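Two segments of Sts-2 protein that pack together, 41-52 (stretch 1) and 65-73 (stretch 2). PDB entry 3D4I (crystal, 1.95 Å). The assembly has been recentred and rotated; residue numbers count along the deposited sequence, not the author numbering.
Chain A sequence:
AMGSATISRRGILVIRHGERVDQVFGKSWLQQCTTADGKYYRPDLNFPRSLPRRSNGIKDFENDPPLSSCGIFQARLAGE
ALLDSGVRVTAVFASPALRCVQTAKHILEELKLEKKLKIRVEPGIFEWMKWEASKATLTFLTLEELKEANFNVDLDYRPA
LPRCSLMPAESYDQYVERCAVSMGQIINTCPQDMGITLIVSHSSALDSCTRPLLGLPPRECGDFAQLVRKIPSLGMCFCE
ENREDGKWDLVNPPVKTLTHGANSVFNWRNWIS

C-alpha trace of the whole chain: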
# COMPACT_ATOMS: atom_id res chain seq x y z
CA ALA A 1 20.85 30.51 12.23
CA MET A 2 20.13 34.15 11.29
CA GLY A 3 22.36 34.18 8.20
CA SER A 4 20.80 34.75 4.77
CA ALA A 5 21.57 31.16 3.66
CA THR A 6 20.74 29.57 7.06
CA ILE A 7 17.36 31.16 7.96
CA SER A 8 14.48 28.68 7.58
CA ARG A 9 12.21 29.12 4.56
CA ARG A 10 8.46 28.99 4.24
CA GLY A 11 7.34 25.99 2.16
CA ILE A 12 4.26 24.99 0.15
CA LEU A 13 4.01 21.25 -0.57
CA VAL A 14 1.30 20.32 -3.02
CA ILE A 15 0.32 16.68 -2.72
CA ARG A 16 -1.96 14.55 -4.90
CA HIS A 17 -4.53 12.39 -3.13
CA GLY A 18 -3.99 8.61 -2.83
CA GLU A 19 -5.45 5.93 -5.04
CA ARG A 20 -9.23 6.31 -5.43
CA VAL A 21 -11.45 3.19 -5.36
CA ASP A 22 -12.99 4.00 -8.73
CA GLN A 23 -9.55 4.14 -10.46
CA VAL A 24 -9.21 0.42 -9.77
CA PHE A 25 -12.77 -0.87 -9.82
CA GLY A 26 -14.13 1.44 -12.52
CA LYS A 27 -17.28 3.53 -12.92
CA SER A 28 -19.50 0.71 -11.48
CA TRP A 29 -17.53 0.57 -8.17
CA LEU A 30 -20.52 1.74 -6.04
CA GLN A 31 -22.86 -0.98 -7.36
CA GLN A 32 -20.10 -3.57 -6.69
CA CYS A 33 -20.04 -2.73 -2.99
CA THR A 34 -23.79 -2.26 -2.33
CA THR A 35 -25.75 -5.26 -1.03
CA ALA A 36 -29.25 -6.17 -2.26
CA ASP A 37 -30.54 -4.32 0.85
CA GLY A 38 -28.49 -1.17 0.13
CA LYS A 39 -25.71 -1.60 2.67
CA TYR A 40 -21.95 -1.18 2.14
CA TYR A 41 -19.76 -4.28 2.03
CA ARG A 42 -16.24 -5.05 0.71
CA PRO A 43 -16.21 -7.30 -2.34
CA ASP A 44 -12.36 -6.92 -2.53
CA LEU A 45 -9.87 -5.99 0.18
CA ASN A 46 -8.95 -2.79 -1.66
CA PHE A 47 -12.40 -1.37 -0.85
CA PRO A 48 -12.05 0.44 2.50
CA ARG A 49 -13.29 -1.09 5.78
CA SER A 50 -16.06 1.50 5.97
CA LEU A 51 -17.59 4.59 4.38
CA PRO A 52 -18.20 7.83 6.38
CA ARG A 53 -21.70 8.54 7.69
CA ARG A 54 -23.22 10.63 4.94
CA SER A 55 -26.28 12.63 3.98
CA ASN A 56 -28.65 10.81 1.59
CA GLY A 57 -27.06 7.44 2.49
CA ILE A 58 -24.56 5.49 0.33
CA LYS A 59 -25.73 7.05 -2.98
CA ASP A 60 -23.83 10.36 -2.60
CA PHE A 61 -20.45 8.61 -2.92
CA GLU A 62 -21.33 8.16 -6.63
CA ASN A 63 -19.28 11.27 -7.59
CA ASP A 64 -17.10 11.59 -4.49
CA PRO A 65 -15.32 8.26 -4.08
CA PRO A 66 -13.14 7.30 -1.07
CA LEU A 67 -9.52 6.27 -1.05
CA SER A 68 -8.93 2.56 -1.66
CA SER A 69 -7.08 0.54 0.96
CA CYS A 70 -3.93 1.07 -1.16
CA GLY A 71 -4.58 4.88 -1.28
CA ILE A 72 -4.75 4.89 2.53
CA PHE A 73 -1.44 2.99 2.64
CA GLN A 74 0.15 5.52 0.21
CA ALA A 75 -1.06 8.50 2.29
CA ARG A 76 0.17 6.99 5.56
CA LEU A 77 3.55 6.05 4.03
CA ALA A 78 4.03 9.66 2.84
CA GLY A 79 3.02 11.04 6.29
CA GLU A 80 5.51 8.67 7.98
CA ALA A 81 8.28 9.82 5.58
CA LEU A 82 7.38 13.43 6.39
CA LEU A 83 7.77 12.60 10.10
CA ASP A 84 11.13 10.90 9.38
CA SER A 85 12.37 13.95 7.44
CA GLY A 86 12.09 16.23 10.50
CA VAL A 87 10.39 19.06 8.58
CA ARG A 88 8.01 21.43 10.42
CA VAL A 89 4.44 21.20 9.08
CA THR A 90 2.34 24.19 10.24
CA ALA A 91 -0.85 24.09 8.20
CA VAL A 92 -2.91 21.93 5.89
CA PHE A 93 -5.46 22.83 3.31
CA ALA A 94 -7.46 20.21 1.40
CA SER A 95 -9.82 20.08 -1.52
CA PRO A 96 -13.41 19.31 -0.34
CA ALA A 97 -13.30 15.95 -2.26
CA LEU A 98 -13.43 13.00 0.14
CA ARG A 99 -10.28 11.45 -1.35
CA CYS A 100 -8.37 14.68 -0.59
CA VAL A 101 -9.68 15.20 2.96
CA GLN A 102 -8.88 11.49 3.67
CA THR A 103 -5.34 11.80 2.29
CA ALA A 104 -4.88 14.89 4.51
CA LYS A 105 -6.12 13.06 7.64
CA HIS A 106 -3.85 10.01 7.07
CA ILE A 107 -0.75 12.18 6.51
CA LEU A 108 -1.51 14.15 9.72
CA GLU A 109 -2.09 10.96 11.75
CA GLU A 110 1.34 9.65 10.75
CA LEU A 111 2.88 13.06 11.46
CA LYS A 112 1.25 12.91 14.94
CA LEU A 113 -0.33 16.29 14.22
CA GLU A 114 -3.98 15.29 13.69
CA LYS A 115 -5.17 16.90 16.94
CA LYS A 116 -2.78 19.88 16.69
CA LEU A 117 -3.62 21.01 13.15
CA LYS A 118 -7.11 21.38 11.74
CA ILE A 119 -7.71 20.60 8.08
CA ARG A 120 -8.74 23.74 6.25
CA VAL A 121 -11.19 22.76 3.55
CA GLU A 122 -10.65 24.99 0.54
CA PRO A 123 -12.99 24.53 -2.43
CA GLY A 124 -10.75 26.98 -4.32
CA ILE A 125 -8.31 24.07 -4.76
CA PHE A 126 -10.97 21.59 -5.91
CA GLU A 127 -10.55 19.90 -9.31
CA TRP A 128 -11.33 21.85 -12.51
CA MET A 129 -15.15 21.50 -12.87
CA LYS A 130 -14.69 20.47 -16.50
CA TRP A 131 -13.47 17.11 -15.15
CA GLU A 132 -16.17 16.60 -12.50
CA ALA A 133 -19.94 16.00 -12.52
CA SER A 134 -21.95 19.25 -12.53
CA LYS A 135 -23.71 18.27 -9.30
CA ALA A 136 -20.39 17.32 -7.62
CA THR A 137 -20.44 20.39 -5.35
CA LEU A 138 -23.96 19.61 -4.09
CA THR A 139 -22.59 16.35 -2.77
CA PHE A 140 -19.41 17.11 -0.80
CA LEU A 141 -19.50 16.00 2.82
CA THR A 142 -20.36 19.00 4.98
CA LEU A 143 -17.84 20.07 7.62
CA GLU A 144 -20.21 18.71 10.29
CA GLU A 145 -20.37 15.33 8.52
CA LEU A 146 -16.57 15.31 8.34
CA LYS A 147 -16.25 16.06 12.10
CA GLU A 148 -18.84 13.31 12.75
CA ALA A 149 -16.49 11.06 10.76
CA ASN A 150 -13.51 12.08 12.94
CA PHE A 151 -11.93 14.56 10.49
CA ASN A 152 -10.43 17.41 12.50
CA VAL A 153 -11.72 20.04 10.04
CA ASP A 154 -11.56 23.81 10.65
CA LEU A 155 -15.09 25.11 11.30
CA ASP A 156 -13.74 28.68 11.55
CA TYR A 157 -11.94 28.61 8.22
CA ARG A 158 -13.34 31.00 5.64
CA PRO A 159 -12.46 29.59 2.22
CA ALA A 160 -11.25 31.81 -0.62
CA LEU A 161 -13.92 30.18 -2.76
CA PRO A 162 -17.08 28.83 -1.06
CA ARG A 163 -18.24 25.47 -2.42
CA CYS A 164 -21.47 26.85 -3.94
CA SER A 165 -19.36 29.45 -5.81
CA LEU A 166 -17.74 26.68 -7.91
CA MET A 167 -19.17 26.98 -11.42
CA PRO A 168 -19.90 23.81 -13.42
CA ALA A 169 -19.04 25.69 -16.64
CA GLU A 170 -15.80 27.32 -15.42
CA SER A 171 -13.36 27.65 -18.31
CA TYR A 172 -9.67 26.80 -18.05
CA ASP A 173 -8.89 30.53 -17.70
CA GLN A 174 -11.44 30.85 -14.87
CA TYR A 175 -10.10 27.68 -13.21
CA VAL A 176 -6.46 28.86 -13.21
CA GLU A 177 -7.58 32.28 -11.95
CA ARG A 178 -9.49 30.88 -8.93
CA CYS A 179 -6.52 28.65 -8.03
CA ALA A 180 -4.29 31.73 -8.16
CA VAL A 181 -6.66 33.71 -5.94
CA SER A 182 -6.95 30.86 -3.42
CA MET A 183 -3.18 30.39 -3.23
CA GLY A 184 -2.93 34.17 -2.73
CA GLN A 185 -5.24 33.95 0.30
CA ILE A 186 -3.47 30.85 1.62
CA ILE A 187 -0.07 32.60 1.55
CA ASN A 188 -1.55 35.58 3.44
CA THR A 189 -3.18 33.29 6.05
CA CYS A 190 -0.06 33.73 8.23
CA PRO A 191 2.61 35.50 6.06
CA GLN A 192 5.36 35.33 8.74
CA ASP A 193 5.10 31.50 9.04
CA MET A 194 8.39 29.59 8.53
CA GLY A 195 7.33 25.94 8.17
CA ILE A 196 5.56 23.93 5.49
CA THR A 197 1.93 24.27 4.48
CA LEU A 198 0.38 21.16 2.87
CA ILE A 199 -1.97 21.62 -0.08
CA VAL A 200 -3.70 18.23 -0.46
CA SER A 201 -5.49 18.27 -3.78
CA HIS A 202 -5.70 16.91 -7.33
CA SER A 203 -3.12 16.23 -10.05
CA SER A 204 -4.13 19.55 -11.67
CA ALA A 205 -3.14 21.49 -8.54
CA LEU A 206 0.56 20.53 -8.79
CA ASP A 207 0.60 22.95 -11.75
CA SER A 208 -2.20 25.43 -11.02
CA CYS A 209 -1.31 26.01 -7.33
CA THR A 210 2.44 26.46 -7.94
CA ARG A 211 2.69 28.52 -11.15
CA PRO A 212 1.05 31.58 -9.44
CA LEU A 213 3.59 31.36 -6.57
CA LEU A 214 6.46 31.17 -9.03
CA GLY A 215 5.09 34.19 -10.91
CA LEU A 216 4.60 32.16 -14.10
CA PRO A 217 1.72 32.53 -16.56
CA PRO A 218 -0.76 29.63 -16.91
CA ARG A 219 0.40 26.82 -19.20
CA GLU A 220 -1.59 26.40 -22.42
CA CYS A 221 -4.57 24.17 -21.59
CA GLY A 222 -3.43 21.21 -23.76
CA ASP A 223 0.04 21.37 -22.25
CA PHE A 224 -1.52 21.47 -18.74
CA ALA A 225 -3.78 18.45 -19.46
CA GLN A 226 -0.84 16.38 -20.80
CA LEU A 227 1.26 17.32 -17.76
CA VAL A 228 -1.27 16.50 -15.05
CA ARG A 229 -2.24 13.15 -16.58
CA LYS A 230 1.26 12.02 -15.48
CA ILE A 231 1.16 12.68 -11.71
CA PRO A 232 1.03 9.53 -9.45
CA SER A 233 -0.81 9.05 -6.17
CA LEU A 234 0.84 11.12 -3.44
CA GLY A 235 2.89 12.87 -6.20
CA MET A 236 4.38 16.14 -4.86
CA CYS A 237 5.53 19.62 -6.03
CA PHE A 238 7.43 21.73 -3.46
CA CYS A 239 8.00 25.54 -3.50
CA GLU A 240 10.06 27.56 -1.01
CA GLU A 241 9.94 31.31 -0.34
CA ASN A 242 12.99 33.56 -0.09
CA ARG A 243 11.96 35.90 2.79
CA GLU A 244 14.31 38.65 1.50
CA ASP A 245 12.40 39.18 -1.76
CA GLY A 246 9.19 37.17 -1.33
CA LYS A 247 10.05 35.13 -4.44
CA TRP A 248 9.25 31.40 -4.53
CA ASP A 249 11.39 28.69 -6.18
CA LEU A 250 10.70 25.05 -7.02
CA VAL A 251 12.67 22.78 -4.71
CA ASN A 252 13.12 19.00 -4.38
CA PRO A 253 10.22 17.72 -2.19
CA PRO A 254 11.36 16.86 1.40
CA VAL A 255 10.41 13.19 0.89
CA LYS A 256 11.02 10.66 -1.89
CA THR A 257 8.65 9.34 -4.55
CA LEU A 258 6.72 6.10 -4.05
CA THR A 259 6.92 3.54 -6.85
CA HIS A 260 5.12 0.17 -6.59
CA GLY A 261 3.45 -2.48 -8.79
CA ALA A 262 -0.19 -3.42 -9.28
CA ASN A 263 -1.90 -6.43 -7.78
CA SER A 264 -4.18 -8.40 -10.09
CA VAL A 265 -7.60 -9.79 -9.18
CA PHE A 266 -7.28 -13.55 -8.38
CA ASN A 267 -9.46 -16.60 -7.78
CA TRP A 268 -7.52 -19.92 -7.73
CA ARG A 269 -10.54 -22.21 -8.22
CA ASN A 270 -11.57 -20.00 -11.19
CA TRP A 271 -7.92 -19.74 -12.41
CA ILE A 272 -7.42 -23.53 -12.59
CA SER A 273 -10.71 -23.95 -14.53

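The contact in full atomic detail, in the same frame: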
# COMPACT_ATOMS: atom_id res chain seq x y z
N TYR A 41 -20.61 -3.16 1.65
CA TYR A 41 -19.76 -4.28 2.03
C TYR A 41 -18.51 -4.26 1.15
O TYR A 41 -18.46 -3.50 0.17
CB TYR A 41 -20.53 -5.60 1.92
CG TYR A 41 -20.61 -6.20 0.53
CD1 TYR A 41 -21.42 -5.64 -0.46
CD2 TYR A 41 -19.88 -7.34 0.22
CE1 TYR A 41 -21.50 -6.22 -1.73
CE2 TYR A 41 -19.95 -7.92 -1.03
CZ TYR A 41 -20.73 -7.35 -2.00
OH TYR A 41 -20.77 -7.98 -3.22
N ARG A 42 -17.49 -5.06 1.48
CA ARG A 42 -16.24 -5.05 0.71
C ARG A 42 -16.17 -6.29 -0.16
O ARG A 42 -15.94 -7.38 0.36
CB ARG A 42 -15.00 -5.03 1.61
CG ARG A 42 -14.88 -3.92 2.62
CD ARG A 42 -13.77 -4.25 3.68
NE ARG A 42 -12.40 -4.05 3.18
CZ ARG A 42 -11.30 -4.47 3.80
NH1 ARG A 42 -11.37 -5.13 4.95
NH2 ARG A 42 -10.12 -4.25 3.28
N PRO A 43 -16.37 -6.15 -1.47
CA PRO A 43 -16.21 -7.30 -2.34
C PRO A 43 -14.73 -7.62 -2.68
O PRO A 43 -14.47 -8.65 -3.29
CB PRO A 43 -16.97 -6.89 -3.62
CG PRO A 43 -16.94 -5.41 -3.61
CD PRO A 43 -16.81 -4.94 -2.20
N ASP A 44 -13.80 -6.76 -2.27
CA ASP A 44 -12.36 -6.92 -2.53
C ASP A 44 -11.67 -6.16 -1.40
O ASP A 44 -12.23 -5.20 -0.89
CB ASP A 44 -12.02 -6.33 -3.90
CG ASP A 44 -10.54 -6.47 -4.31
OD1 ASP A 44 -9.64 -5.79 -3.74
OD2 ASP A 44 -10.29 -7.20 -5.30
N LEU A 45 -10.49 -6.60 -0.98
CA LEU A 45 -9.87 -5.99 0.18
C LEU A 45 -9.41 -4.57 -0.10
O LEU A 45 -9.10 -3.84 0.84
CB LEU A 45 -8.71 -6.83 0.72
CG LEU A 45 -9.02 -8.28 1.09
CD1 LEU A 45 -7.79 -8.89 1.72
CD2 LEU A 45 -10.19 -8.35 2.10
N ASN A 46 -9.37 -4.17 -1.37
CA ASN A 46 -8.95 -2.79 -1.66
C ASN A 46 -10.08 -1.77 -1.53
O ASN A 46 -9.83 -0.57 -1.62
CB ASN A 46 -8.29 -2.69 -3.04
CG ASN A 46 -7.37 -1.48 -3.18
OD1 ASN A 46 -6.66 -1.11 -2.26
ND2 ASN A 46 -7.35 -0.89 -4.39
N PHE A 47 -11.33 -2.24 -1.35
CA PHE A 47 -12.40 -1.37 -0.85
C PHE A 47 -12.12 -1.10 0.61
O PHE A 47 -11.67 -2.01 1.30
CB PHE A 47 -13.80 -2.00 -1.01
CG PHE A 47 -14.31 -2.02 -2.43
CD1 PHE A 47 -13.86 -2.98 -3.33
CD2 PHE A 47 -15.25 -1.09 -2.86
CE1 PHE A 47 -14.37 -3.02 -4.68
CE2 PHE A 47 -15.72 -1.11 -4.17
CZ PHE A 47 -15.31 -2.08 -5.07
N PRO A 48 -12.36 0.15 1.09
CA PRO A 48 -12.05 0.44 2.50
C PRO A 48 -12.98 -0.28 3.48
O PRO A 48 -14.08 -0.69 3.11
CB PRO A 48 -12.21 1.97 2.59
CG PRO A 48 -13.15 2.34 1.42
CD PRO A 48 -12.89 1.31 0.36
N ARG A 49 -12.54 -0.40 4.73
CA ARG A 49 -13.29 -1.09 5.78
C ARG A 49 -14.68 -0.51 5.96
O ARG A 49 -15.64 -1.23 6.21
CB ARG A 49 -12.50 -1.07 7.11
CG ARG A 49 -11.96 -2.44 7.55
CD ARG A 49 -10.92 -2.27 8.68
NE ARG A 49 -11.04 -3.26 9.76
CZ ARG A 49 -10.39 -3.16 10.93
NH1 ARG A 49 -9.59 -2.12 11.17
NH2 ARG A 49 -10.55 -4.09 11.87
N SER A 50 -14.79 0.81 5.80
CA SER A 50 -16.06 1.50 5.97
C SER A 50 -16.12 2.76 5.13
O SER A 50 -15.08 3.25 4.66
CB SER A 50 -16.29 1.87 7.44
OG SER A 50 -15.40 2.91 7.84
N LEU A 51 -17.33 3.26 4.92
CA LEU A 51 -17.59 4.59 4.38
C LEU A 51 -18.09 5.52 5.50
O LEU A 51 -18.80 5.05 6.42
CB LEU A 51 -18.61 4.54 3.25
CG LEU A 51 -18.32 3.66 2.04
CD1 LEU A 51 -19.47 3.71 1.03
CD2 LEU A 51 -17.00 4.07 1.39
N PRO A 52 -17.72 6.81 5.43
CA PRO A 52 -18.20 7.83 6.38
C PRO A 52 -19.71 7.93 6.40
O PRO A 52 -20.34 7.79 5.35
CB PRO A 52 -17.63 9.14 5.82
CG PRO A 52 -16.49 8.76 4.97
CD PRO A 52 -16.77 7.38 4.45
N PRO A 65 -15.76 9.57 -4.58
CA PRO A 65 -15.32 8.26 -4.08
C PRO A 65 -14.21 8.34 -3.01
O PRO A 65 -13.42 9.30 -3.00
CB PRO A 65 -14.85 7.55 -5.34
CG PRO A 65 -14.34 8.70 -6.22
CD PRO A 65 -15.29 9.83 -5.96
N PRO A 66 -14.16 7.34 -2.10
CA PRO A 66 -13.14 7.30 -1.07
C PRO A 66 -11.81 6.78 -1.58
O PRO A 66 -11.71 6.27 -2.71
CB PRO A 66 -13.72 6.30 -0.07
CG PRO A 66 -14.47 5.33 -0.93
CD PRO A 66 -15.12 6.22 -1.96
N LEU A 67 -10.78 6.91 -0.76
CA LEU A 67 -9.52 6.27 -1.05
C LEU A 67 -9.73 4.76 -0.98
O LEU A 67 -10.50 4.29 -0.17
CB LEU A 67 -8.50 6.64 0.04
CG LEU A 67 -8.00 8.08 0.03
CD1 LEU A 67 -7.02 8.27 1.18
CD2 LEU A 67 -7.38 8.38 -1.28
N SER A 68 -9.03 4.02 -1.82
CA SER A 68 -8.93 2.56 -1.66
C SER A 68 -8.05 2.25 -0.48
O SER A 68 -7.39 3.14 0.07
CB SER A 68 -8.30 1.96 -2.91
OG SER A 68 -6.96 2.44 -3.05
N SER A 69 -8.02 0.97 -0.07
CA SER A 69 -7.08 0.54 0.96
C SER A 69 -5.62 0.89 0.59
O SER A 69 -4.83 1.31 1.44
CB SER A 69 -7.21 -0.97 1.16
OG SER A 69 -8.54 -1.26 1.61
N CYS A 70 -5.28 0.73 -0.68
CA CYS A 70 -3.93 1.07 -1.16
C CYS A 70 -3.69 2.60 -1.09
O CYS A 70 -2.61 3.03 -0.69
CB CYS A 70 -3.75 0.57 -2.58
SG CYS A 70 -2.08 0.80 -3.23
N GLY A 71 -4.70 3.41 -1.43
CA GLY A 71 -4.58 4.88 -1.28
C GLY A 71 -4.30 5.30 0.16
O GLY A 71 -3.52 6.22 0.42
N ILE A 72 -4.98 4.65 1.09
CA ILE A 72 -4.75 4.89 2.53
C ILE A 72 -3.32 4.54 2.90
O ILE A 72 -2.68 5.30 3.62
CB ILE A 72 -5.74 4.08 3.42
CG1 ILE A 72 -7.18 4.57 3.21
CG2 ILE A 72 -5.35 4.18 4.91
CD1 ILE A 72 -8.29 3.55 3.71
N PHE A 73 -2.84 3.37 2.45
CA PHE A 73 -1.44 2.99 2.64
C PHE A 73 -0.48 4.05 2.06
O PHE A 73 0.49 4.43 2.73
CB PHE A 73 -1.16 1.58 2.06
CG PHE A 73 0.18 1.44 1.36
CD1 PHE A 73 1.37 1.31 2.10
CD2 PHE A 73 0.25 1.42 -0.03
CE1 PHE A 73 2.61 1.18 1.44
CE2 PHE A 73 1.50 1.28 -0.71
CZ PHE A 73 2.67 1.17 0.05

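Stretch 1 has no regular helix or strand, and stretch 2 is a loop that turns into a helix at Ser69. The two meet most closely where Asn46 faces the start of that helix. The CA atoms of Asn46 and Ser69 are 4.6 Å apart.

Along stretch 2, Pro65 makes no contact with stretch 1. Pro66 points toward stretch 1 and packs on Leu51 and Pro48. Pro66 CG lies 3.7 Å from CD2 of Leu51 and 4.0 Å from CG of Pro48. These pairs pack by van der Waals contact alone. Leu67 adds its backbone: Leu67 O sits 3.7 Å from Pro48 CG, while its side chain leads away.

Ser68 is the N-cap. Ser68 OG accepts a hydrogen bond from Gly71 N at 2.9 Å, which satisfies an amide that has no earlier helical carbonyl to use. Ser68 CB packs against Asn46, 3.2 Å from Asn46 O.

Ser69 is bonded through both backbone and side chain. Ser69 N donates to Asn46 O at 2.8 Å, with a nearly straight angle of 164°. Ser69 OG donates to Leu45 O, also at 2.8 Å. Leu45 O also accepts from Arg42 NH2 at 2.7 Å. Arg42 NE donates to Phe47 O at 2.9 Å, so the guanidinium ties together the carbonyls of Leu45 and Phe47, which lie near Ser69 OG.

Cys70 N donates to Asn46 OD1 at 2.8 Å. Asn46 thus serves two successive free amides of the first helical turn, one with its backbone O and one with its side chain. Asn46 sits in a type I turn from Asp44 to Phe47, and Asp44 OD1 accepts from Asn46 N at 2.9 Å.

Gly71 does not touch stretch 1. Ile72, one turn on from Ser68, points toward stretch 1, and Ile72 CD1 reaches Pro48 CB at 4.4 Å. Phe73 is out of reach.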